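Local atomic coordinates of glycosyl hydrolases family 2, sugar binding domain protein (Bacteroides uniformis str. 3978 T3 ii, PDB entry 6D1P), a protein that probably hydrolyses O-glycosidic bonds, as a beta-glucuronidase of glycosyl hydrolase family 2 from a human gut bacterium. Residues Met523-Glu528 and Ile534-Ile539; Ile553-Asp558 and Pro640-Val645. All coordinates share one frame; numbering follows the deposited sequence.

Contact 1 (Met523-Glu528 and Ile534-Ile539)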
loop_
_atom_site.group_PDB
_atom_site.type_symbol
_atom_site.label_atom_id
_atom_site.label_comp_id
_atom_site.label_asym_id
_atom_site.label_seq_id
_atom_site.Cartn_x
_atom_site.Cartn_y
_atom_site.Cartn_z
ATOM N N MET A 523 17.792 12.430 -32.864
ATOM C CA MET A 523 19.241 12.398 -33.024
ATOM C C MET A 523 19.601 12.666 -34.483
ATOM O O MET A 523 19.040 12.034 -35.386
ATOM C CB MET A 523 19.792 11.043 -32.559
ATOM C CG MET A 523 21.262 10.822 -32.844
ATOM S SD MET A 523 22.321 12.123 -32.201
ATOM C CE MET A 523 21.842 12.181 -30.472
ATOM N N GLU A 524 20.519 13.613 -34.709
ATOM C CA GLU A 524 20.976 13.917 -36.064
ATOM C C GLU A 524 21.770 12.746 -36.630
ATOM O O GLU A 524 22.562 12.115 -35.920
ATOM C CB GLU A 524 21.853 15.171 -36.077
ATOM C CG GLU A 524 21.139 16.485 -35.768
ATOM C CD GLU A 524 20.240 16.971 -36.898
ATOM O OE1 GLU A 524 20.274 16.397 -38.017
ATOM O OE2 GLU A 524 19.477 17.931 -36.654
ATOM N N VAL A 525 21.555 12.462 -37.921
ATOM C CA VAL A 525 22.339 11.442 -38.608
ATOM C C VAL A 525 23.776 11.928 -38.765
ATOM O O VAL A 525 24.037 13.127 -38.921
ATOM C CB VAL A 525 21.717 11.089 -39.972
ATOM C CG1 VAL A 525 21.677 12.308 -40.885
ATOM C CG2 VAL A 525 22.494 9.955 -40.629
ATOM N N ASN A 526 24.718 10.984 -38.716
ATOM C CA ASN A 526 26.148 11.282 -38.733
ATOM C C ASN A 526 26.870 10.144 -39.452
ATOM O O ASN A 526 26.746 8.986 -39.044
ATOM C CB ASN A 526 26.658 11.446 -37.301
ATOM C CG ASN A 526 28.113 11.835 -37.243
ATOM O OD1 ASN A 526 28.707 12.201 -38.259
ATOM N ND2 ASN A 526 28.698 11.764 -36.049
ATOM N N LYS A 527 27.617 10.457 -40.517
ATOM C CA LYS A 527 28.118 9.417 -41.423
ATOM C C LYS A 527 29.519 8.922 -41.081
ATOM O O LYS A 527 29.965 7.931 -41.667
ATOM C CB LYS A 527 28.100 9.907 -42.883
ATOM C CG LYS A 527 26.705 10.242 -43.454
ATOM C CD LYS A 527 25.990 9.013 -44.035
ATOM C CE LYS A 527 24.459 9.140 -43.925
ATOM N NZ LYS A 527 23.697 7.876 -44.227
ATOM N N GLU A 528 30.213 9.560 -40.144
ATOM C CA GLU A 528 31.545 9.109 -39.745
ATOM C C GLU A 528 31.527 7.714 -39.128
ATOM O O GLU A 528 32.164 7.473 -38.097
ATOM C CB GLU A 528 32.157 10.092 -38.756
ATOM C CG GLU A 528 32.317 11.500 -39.305
ATOM C CD GLU A 528 31.837 12.559 -38.326
ATOM O OE1 GLU A 528 31.235 13.559 -38.783
ATOM O OE2 GLU A 528 32.047 12.378 -37.100
ATOM N N ILE A 534 27.419 2.122 -41.757
ATOM C CA ILE A 534 26.930 3.115 -42.710
ATOM C C ILE A 534 26.830 4.491 -42.054
ATOM O O ILE A 534 27.395 5.473 -42.547
ATOM C CB ILE A 534 25.588 2.669 -43.311
ATOM C CG1 ILE A 534 25.773 1.346 -44.062
ATOM C CG2 ILE A 534 25.032 3.763 -44.233
ATOM C CD1 ILE A 534 24.611 0.965 -44.959
ATOM N N ASP A 535 26.103 4.584 -40.941
ATOM C CA ASP A 535 26.031 5.810 -40.152
ATOM C C ASP A 535 25.789 5.426 -38.695
ATOM O O ASP A 535 25.768 4.243 -38.346
ATOM C CB ASP A 535 24.954 6.761 -40.689
ATOM C CG ASP A 535 23.588 6.123 -40.783
ATOM O OD1 ASP A 535 22.828 6.457 -41.707
ATOM O OD2 ASP A 535 23.258 5.285 -39.934
ATOM N N ASN A 536 25.607 6.440 -37.838
ATOM C CA ASN A 536 25.440 6.216 -36.400
ATOM C C ASN A 536 24.175 5.440 -36.062
ATOM O O ASN A 536 24.031 4.997 -34.919
ATOM C CB ASN A 536 25.438 7.553 -35.644
ATOM C CG ASN A 536 24.339 8.506 -36.123
ATOM O OD1 ASN A 536 24.065 8.610 -37.315
ATOM N ND2 ASN A 536 23.705 9.198 -35.186
ATOM N N PHE A 537 23.267 5.269 -37.015
ATOM C CA PHE A 537 22.067 4.467 -36.830
ATOM C C PHE A 537 22.230 3.041 -37.312
ATOM O O PHE A 537 21.372 2.207 -37.025
ATOM C CB PHE A 537 20.883 5.108 -37.558
ATOM C CG PHE A 537 20.510 6.461 -37.015
ATOM C CD1 PHE A 537 20.284 6.635 -35.650
ATOM C CD2 PHE A 537 20.416 7.559 -37.855
ATOM C CE1 PHE A 537 19.955 7.885 -35.127
ATOM C CE2 PHE A 537 20.077 8.806 -37.346
ATOM C CZ PHE A 537 19.851 8.969 -35.972
ATOM N N ASP A 538 23.300 2.745 -38.031
ATOM C CA ASP A 538 23.583 1.385 -38.474
ATOM C C ASP A 538 24.361 0.686 -37.367
ATOM O O ASP A 538 25.594 0.697 -37.339
ATOM C CB ASP A 538 24.363 1.411 -39.777
ATOM C CG ASP A 538 24.519 0.048 -40.375
ATOM O OD1 ASP A 538 23.743 -0.862 -40.006
ATOM O OD2 ASP A 538 25.430 -0.107 -41.212
ATOM N N ILE A 539 23.637 0.081 -36.425
ATOM C CA ILE A 539 24.261 -0.509 -35.248
ATOM C C ILE A 539 23.633 -1.860 -34.936
ATOM O O ILE A 539 22.601 -2.251 -35.490
ATOM C CB ILE A 539 24.173 0.409 -34.018
ATOM C CG1 ILE A 539 22.705 0.676 -33.659
ATOM C CG2 ILE A 539 24.939 1.688 -34.260
ATOM C CD1 ILE A 539 22.503 1.446 -32.342
#
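With CG turned between its backbone N and carbonyl carbon (chi1 58°), Asn536 holds its carboxamide against the backbone of Met523-Glu528, while Phe537, its CG anti to the carbonyl carbon (chi1 -64°), sends its ring to the same strip of chain. The carboxamide bonds with both its ends. Asn536 ND2 donates to Glu524 O at 3.2 Å, tilted out of the carbonyl plane, and Asn536 OD1 accepts from Asn526 N at 2.8 Å, that donor standing well above the plane of the side-chain C=O. A backbone bond, Asn536 N to Asn526 O at 3.0 Å, adds a third, so side chain and backbone of one residue grip three successive peptide groups and fix the rotation of the amide. The Phe537 ring meets Met523 at its rim: Met523 O lies 3.2 Å from Phe537 CZ, near the ring plane, and Met523 CG is 3.9 Å from the same atom. Val525 CB comes within 3.8 Å of Phe537 CE2. Lys527 bends about its CB-CG bond and lies alongside Asp535, Lys527 NZ making a salt bridge to the anti lone pair of Asp535 OD1 at 3.0 Å. Asp535 OD2 accepts from Phe537 N at 2.9 Å. Beyond the pair, the Glu524 carboxylate turns to Arg633 and Trp634 N. Through its OD2 bond to Phe537 N, Asp535 closes an Asx turn over a type I beta turn, Asp535-Asp538, within the long loop between strand 510-511 and helix 542-545 of the TIM-barrel domain.

Contact 2 (Ile553-Asp558 and Pro640-Val645); sequences IIRLFD and PKEILV
Arg555 NH2 and Glu642 OE1, 2.9 Å apart, form a salt bridge between two side chains that reach for each other from opposite directions. Glu642 OE1 sits at the edge of the guanidinium, near its plane, but the N-H points well off the oxygen (124°), so the hydrogen-bond component is weak; the two flat groups are inclined by 31°. A water reinforces the pair, accepting from Arg555 NH2 at 3.0 Å and donating to Glu642 OE2 at 2.8 Å, so that both carboxylate oxygens are tied to one nitrogen. Leu644 CD1 lies over a face of the guanidinium, 4.1 Å from Arg555 NH1. This joins helix 550-564 of the TIM-barrel domain to strand 641-647, the middle strand of a three-stranded antiparallel sheet in the beta domain that follows. Glu642 and Leu644, two residues apart on that strand, both point at the helix. Arg555 spans the gap with a chain extended from CG to NE, and its NH1 is also bonded to Ser551 O, one helical turn back. A backbone bond ties Leu644 to Tyr626, while Asp558, further along the helix, bonds to Tyr646 OH and Ala673 N.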
loop_
_atom_site.group_PDB
_atom_site.type_symbol
_atom_site.label_atom_id
_atom_site.label_comp_id
_atom_site.label_asym_id
_atom_site.label_seq_id
_atom_site.Cartn_x
_atom_site.Cartn_y
_atom_site.Cartn_z
ATOM N N ILE A 553 14.393 4.400 -34.258
ATOM C CA ILE A 553 13.348 3.407 -34.472
ATOM C C ILE A 553 12.605 3.667 -35.774
ATOM O O ILE A 553 12.065 2.737 -36.380
ATOM C CB ILE A 553 12.386 3.345 -33.274
ATOM C CG1 ILE A 553 11.811 1.927 -33.156
ATOM C CG2 ILE A 553 11.260 4.363 -33.409
ATOM C CD1 ILE A 553 12.840 0.883 -32.758
ATOM N N ILE A 554 12.558 4.920 -36.223
ATOM C CA ILE A 554 11.867 5.240 -37.469
ATOM C C ILE A 554 12.554 4.552 -38.645
ATOM O O ILE A 554 11.908 3.930 -39.496
ATOM C CB ILE A 554 11.804 6.771 -37.630
ATOM C CG1 ILE A 554 10.588 7.305 -36.860
ATOM C CG2 ILE A 554 11.799 7.188 -39.096
ATOM C CD1 ILE A 554 10.703 8.741 -36.472
ATOM N N ARG A 555 13.884 4.615 -38.670
ATOM C CA ARG A 555 14.664 3.902 -39.663
ATOM C C ARG A 555 14.467 2.397 -39.551
ATOM O O ARG A 555 14.402 1.699 -40.572
ATOM C CB ARG A 555 16.134 4.266 -39.502
ATOM C CG ARG A 555 16.453 5.694 -39.939
ATOM C CD ARG A 555 17.842 6.083 -39.501
ATOM N NE ARG A 555 18.307 7.292 -40.163
ATOM C CZ ARG A 555 17.863 8.518 -39.889
ATOM N NH1 ARG A 555 16.924 8.706 -38.963
ATOM N NH2 ARG A 555 18.358 9.560 -40.540
ATOM N N LEU A 556 14.379 1.874 -38.321
ATOM C CA LEU A 556 14.213 0.431 -38.149
ATOM C C LEU A 556 12.864 -0.020 -38.671
ATOM O O LEU A 556 12.773 -1.048 -39.356
ATOM C CB LEU A 556 14.380 0.028 -36.677
ATOM C CG LEU A 556 14.295 -1.465 -36.276
ATOM C CD1 LEU A 556 15.024 -1.704 -34.949
ATOM C CD2 LEU A 556 12.851 -1.982 -36.157
ATOM N N PHE A 557 11.801 0.729 -38.352
ATOM C CA PHE A 557 10.484 0.394 -38.881
ATOM C C PHE A 557 10.472 0.519 -40.402
ATOM O O PHE A 557 9.943 -0.348 -41.109
ATOM C CB PHE A 557 9.414 1.312 -38.285
ATOM C CG PHE A 557 9.141 1.099 -36.817
ATOM C CD1 PHE A 557 9.005 -0.173 -36.289
ATOM C CD2 PHE A 557 8.981 2.198 -35.971
ATOM C CE1 PHE A 557 8.729 -0.362 -34.929
ATOM C CE2 PHE A 557 8.705 2.038 -34.625
ATOM C CZ PHE A 557 8.581 0.755 -34.090
ATOM N N ASP A 558 11.041 1.613 -40.912
ATOM C CA ASP A 558 11.114 1.873 -42.347
ATOM C C ASP A 558 11.745 0.689 -43.075
ATOM O O ASP A 558 11.131 0.079 -43.956
ATOM C CB ASP A 558 11.922 3.163 -42.565
ATOM C CG ASP A 558 11.828 3.703 -43.983
ATOM O OD1 ASP A 558 12.306 4.831 -44.192
ATOM O OD2 ASP A 558 11.287 3.031 -44.883
ATOM N N PRO A 640 24.389 21.056 -45.011
ATOM C CA PRO A 640 23.066 20.591 -45.452
ATOM C C PRO A 640 22.527 19.517 -44.517
ATOM O O PRO A 640 23.252 18.611 -44.095
ATOM C CB PRO A 640 23.332 20.036 -46.855
ATOM C CG PRO A 640 24.760 19.595 -46.797
ATOM C CD PRO A 640 25.469 20.575 -45.894
ATOM N N LYS A 641 21.239 19.630 -44.195
ATOM C CA LYS A 641 20.604 18.801 -43.181
ATOM C C LYS A 641 19.493 17.977 -43.802
ATOM O O LYS A 641 18.719 18.482 -44.621
ATOM C CB LYS A 641 20.037 19.646 -42.025
ATOM C CG LYS A 641 21.090 20.043 -41.020
ATOM C CD LYS A 641 21.801 18.798 -40.477
ATOM C CE LYS A 641 22.936 19.190 -39.545
ATOM N NZ LYS A 641 23.756 18.052 -39.056
ATOM N N GLU A 642 19.411 16.717 -43.378
ATOM C CA GLU A 642 18.448 15.775 -43.920
ATOM C C GLU A 642 17.057 15.999 -43.338
ATOM O O GLU A 642 16.898 16.275 -42.142
ATOM C CB GLU A 642 18.916 14.349 -43.634
ATOM C CG GLU A 642 17.932 13.250 -43.975
ATOM C CD GLU A 642 18.137 12.038 -43.078
ATOM O OE1 GLU A 642 17.755 12.112 -41.872
ATOM O OE2 GLU A 642 18.712 11.037 -43.567
ATOM N N ILE A 643 16.048 15.885 -44.207
ATOM C CA ILE A 643 14.636 15.936 -43.847
ATOM C C ILE A 643 13.965 14.727 -44.484
ATOM O O ILE A 643 14.072 14.525 -45.698
ATOM C CB ILE A 643 13.959 17.242 -44.322
ATOM C CG1 ILE A 643 14.458 18.449 -43.548
ATOM C CG2 ILE A 643 12.441 17.171 -44.203
ATOM C CD1 ILE A 643 15.680 19.096 -44.148
ATOM N N LEU A 644 13.287 13.919 -43.674
ATOM C CA LEU A 644 12.556 12.762 -44.175
ATOM C C LEU A 644 11.061 13.038 -44.119
ATOM O O LEU A 644 10.572 13.708 -43.211
ATOM C CB LEU A 644 12.869 11.500 -43.361
ATOM C CG LEU A 644 14.334 11.223 -43.020
ATOM C CD1 LEU A 644 14.472 10.122 -41.925
ATOM C CD2 LEU A 644 15.136 10.879 -44.266
ATOM N N VAL A 645 10.328 12.504 -45.078
ATOM C CA VAL A 645 8.884 12.673 -45.100
ATOM C C VAL A 645 8.247 11.307 -45.244
ATOM O O VAL A 645 8.700 10.483 -46.048
ATOM C CB VAL A 645 8.430 13.605 -46.237
ATOM C CG1 VAL A 645 6.928 13.676 -46.258
ATOM C CG2 VAL A 645 9.018 14.995 -46.045
HETATM O O HOH W 1 19.378 8.394 -43.060
#

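Both contacts lie far from the centre of the chain, with centres about 11 Å apart, yet contact 2 is buried and contact 1 is only partly so. Contact 1 is local, folding one loop on itself largely through hydrogen bonds from a side-chain carboxamide to backbone; contact 2 joins helix and strand segments 82 residues apart, one in each of two domains, through side chains and a water. Arg555 is shared ground: its NE packs 3.1 Å from Phe537 CD2 and its NH2 lies 3.7 Å from Val525 CB, which places the loop beside the ion pair. Each contact has a salt bridge, but Lys527 is exposed, whereas Arg555 is buried where its helix faces the strand.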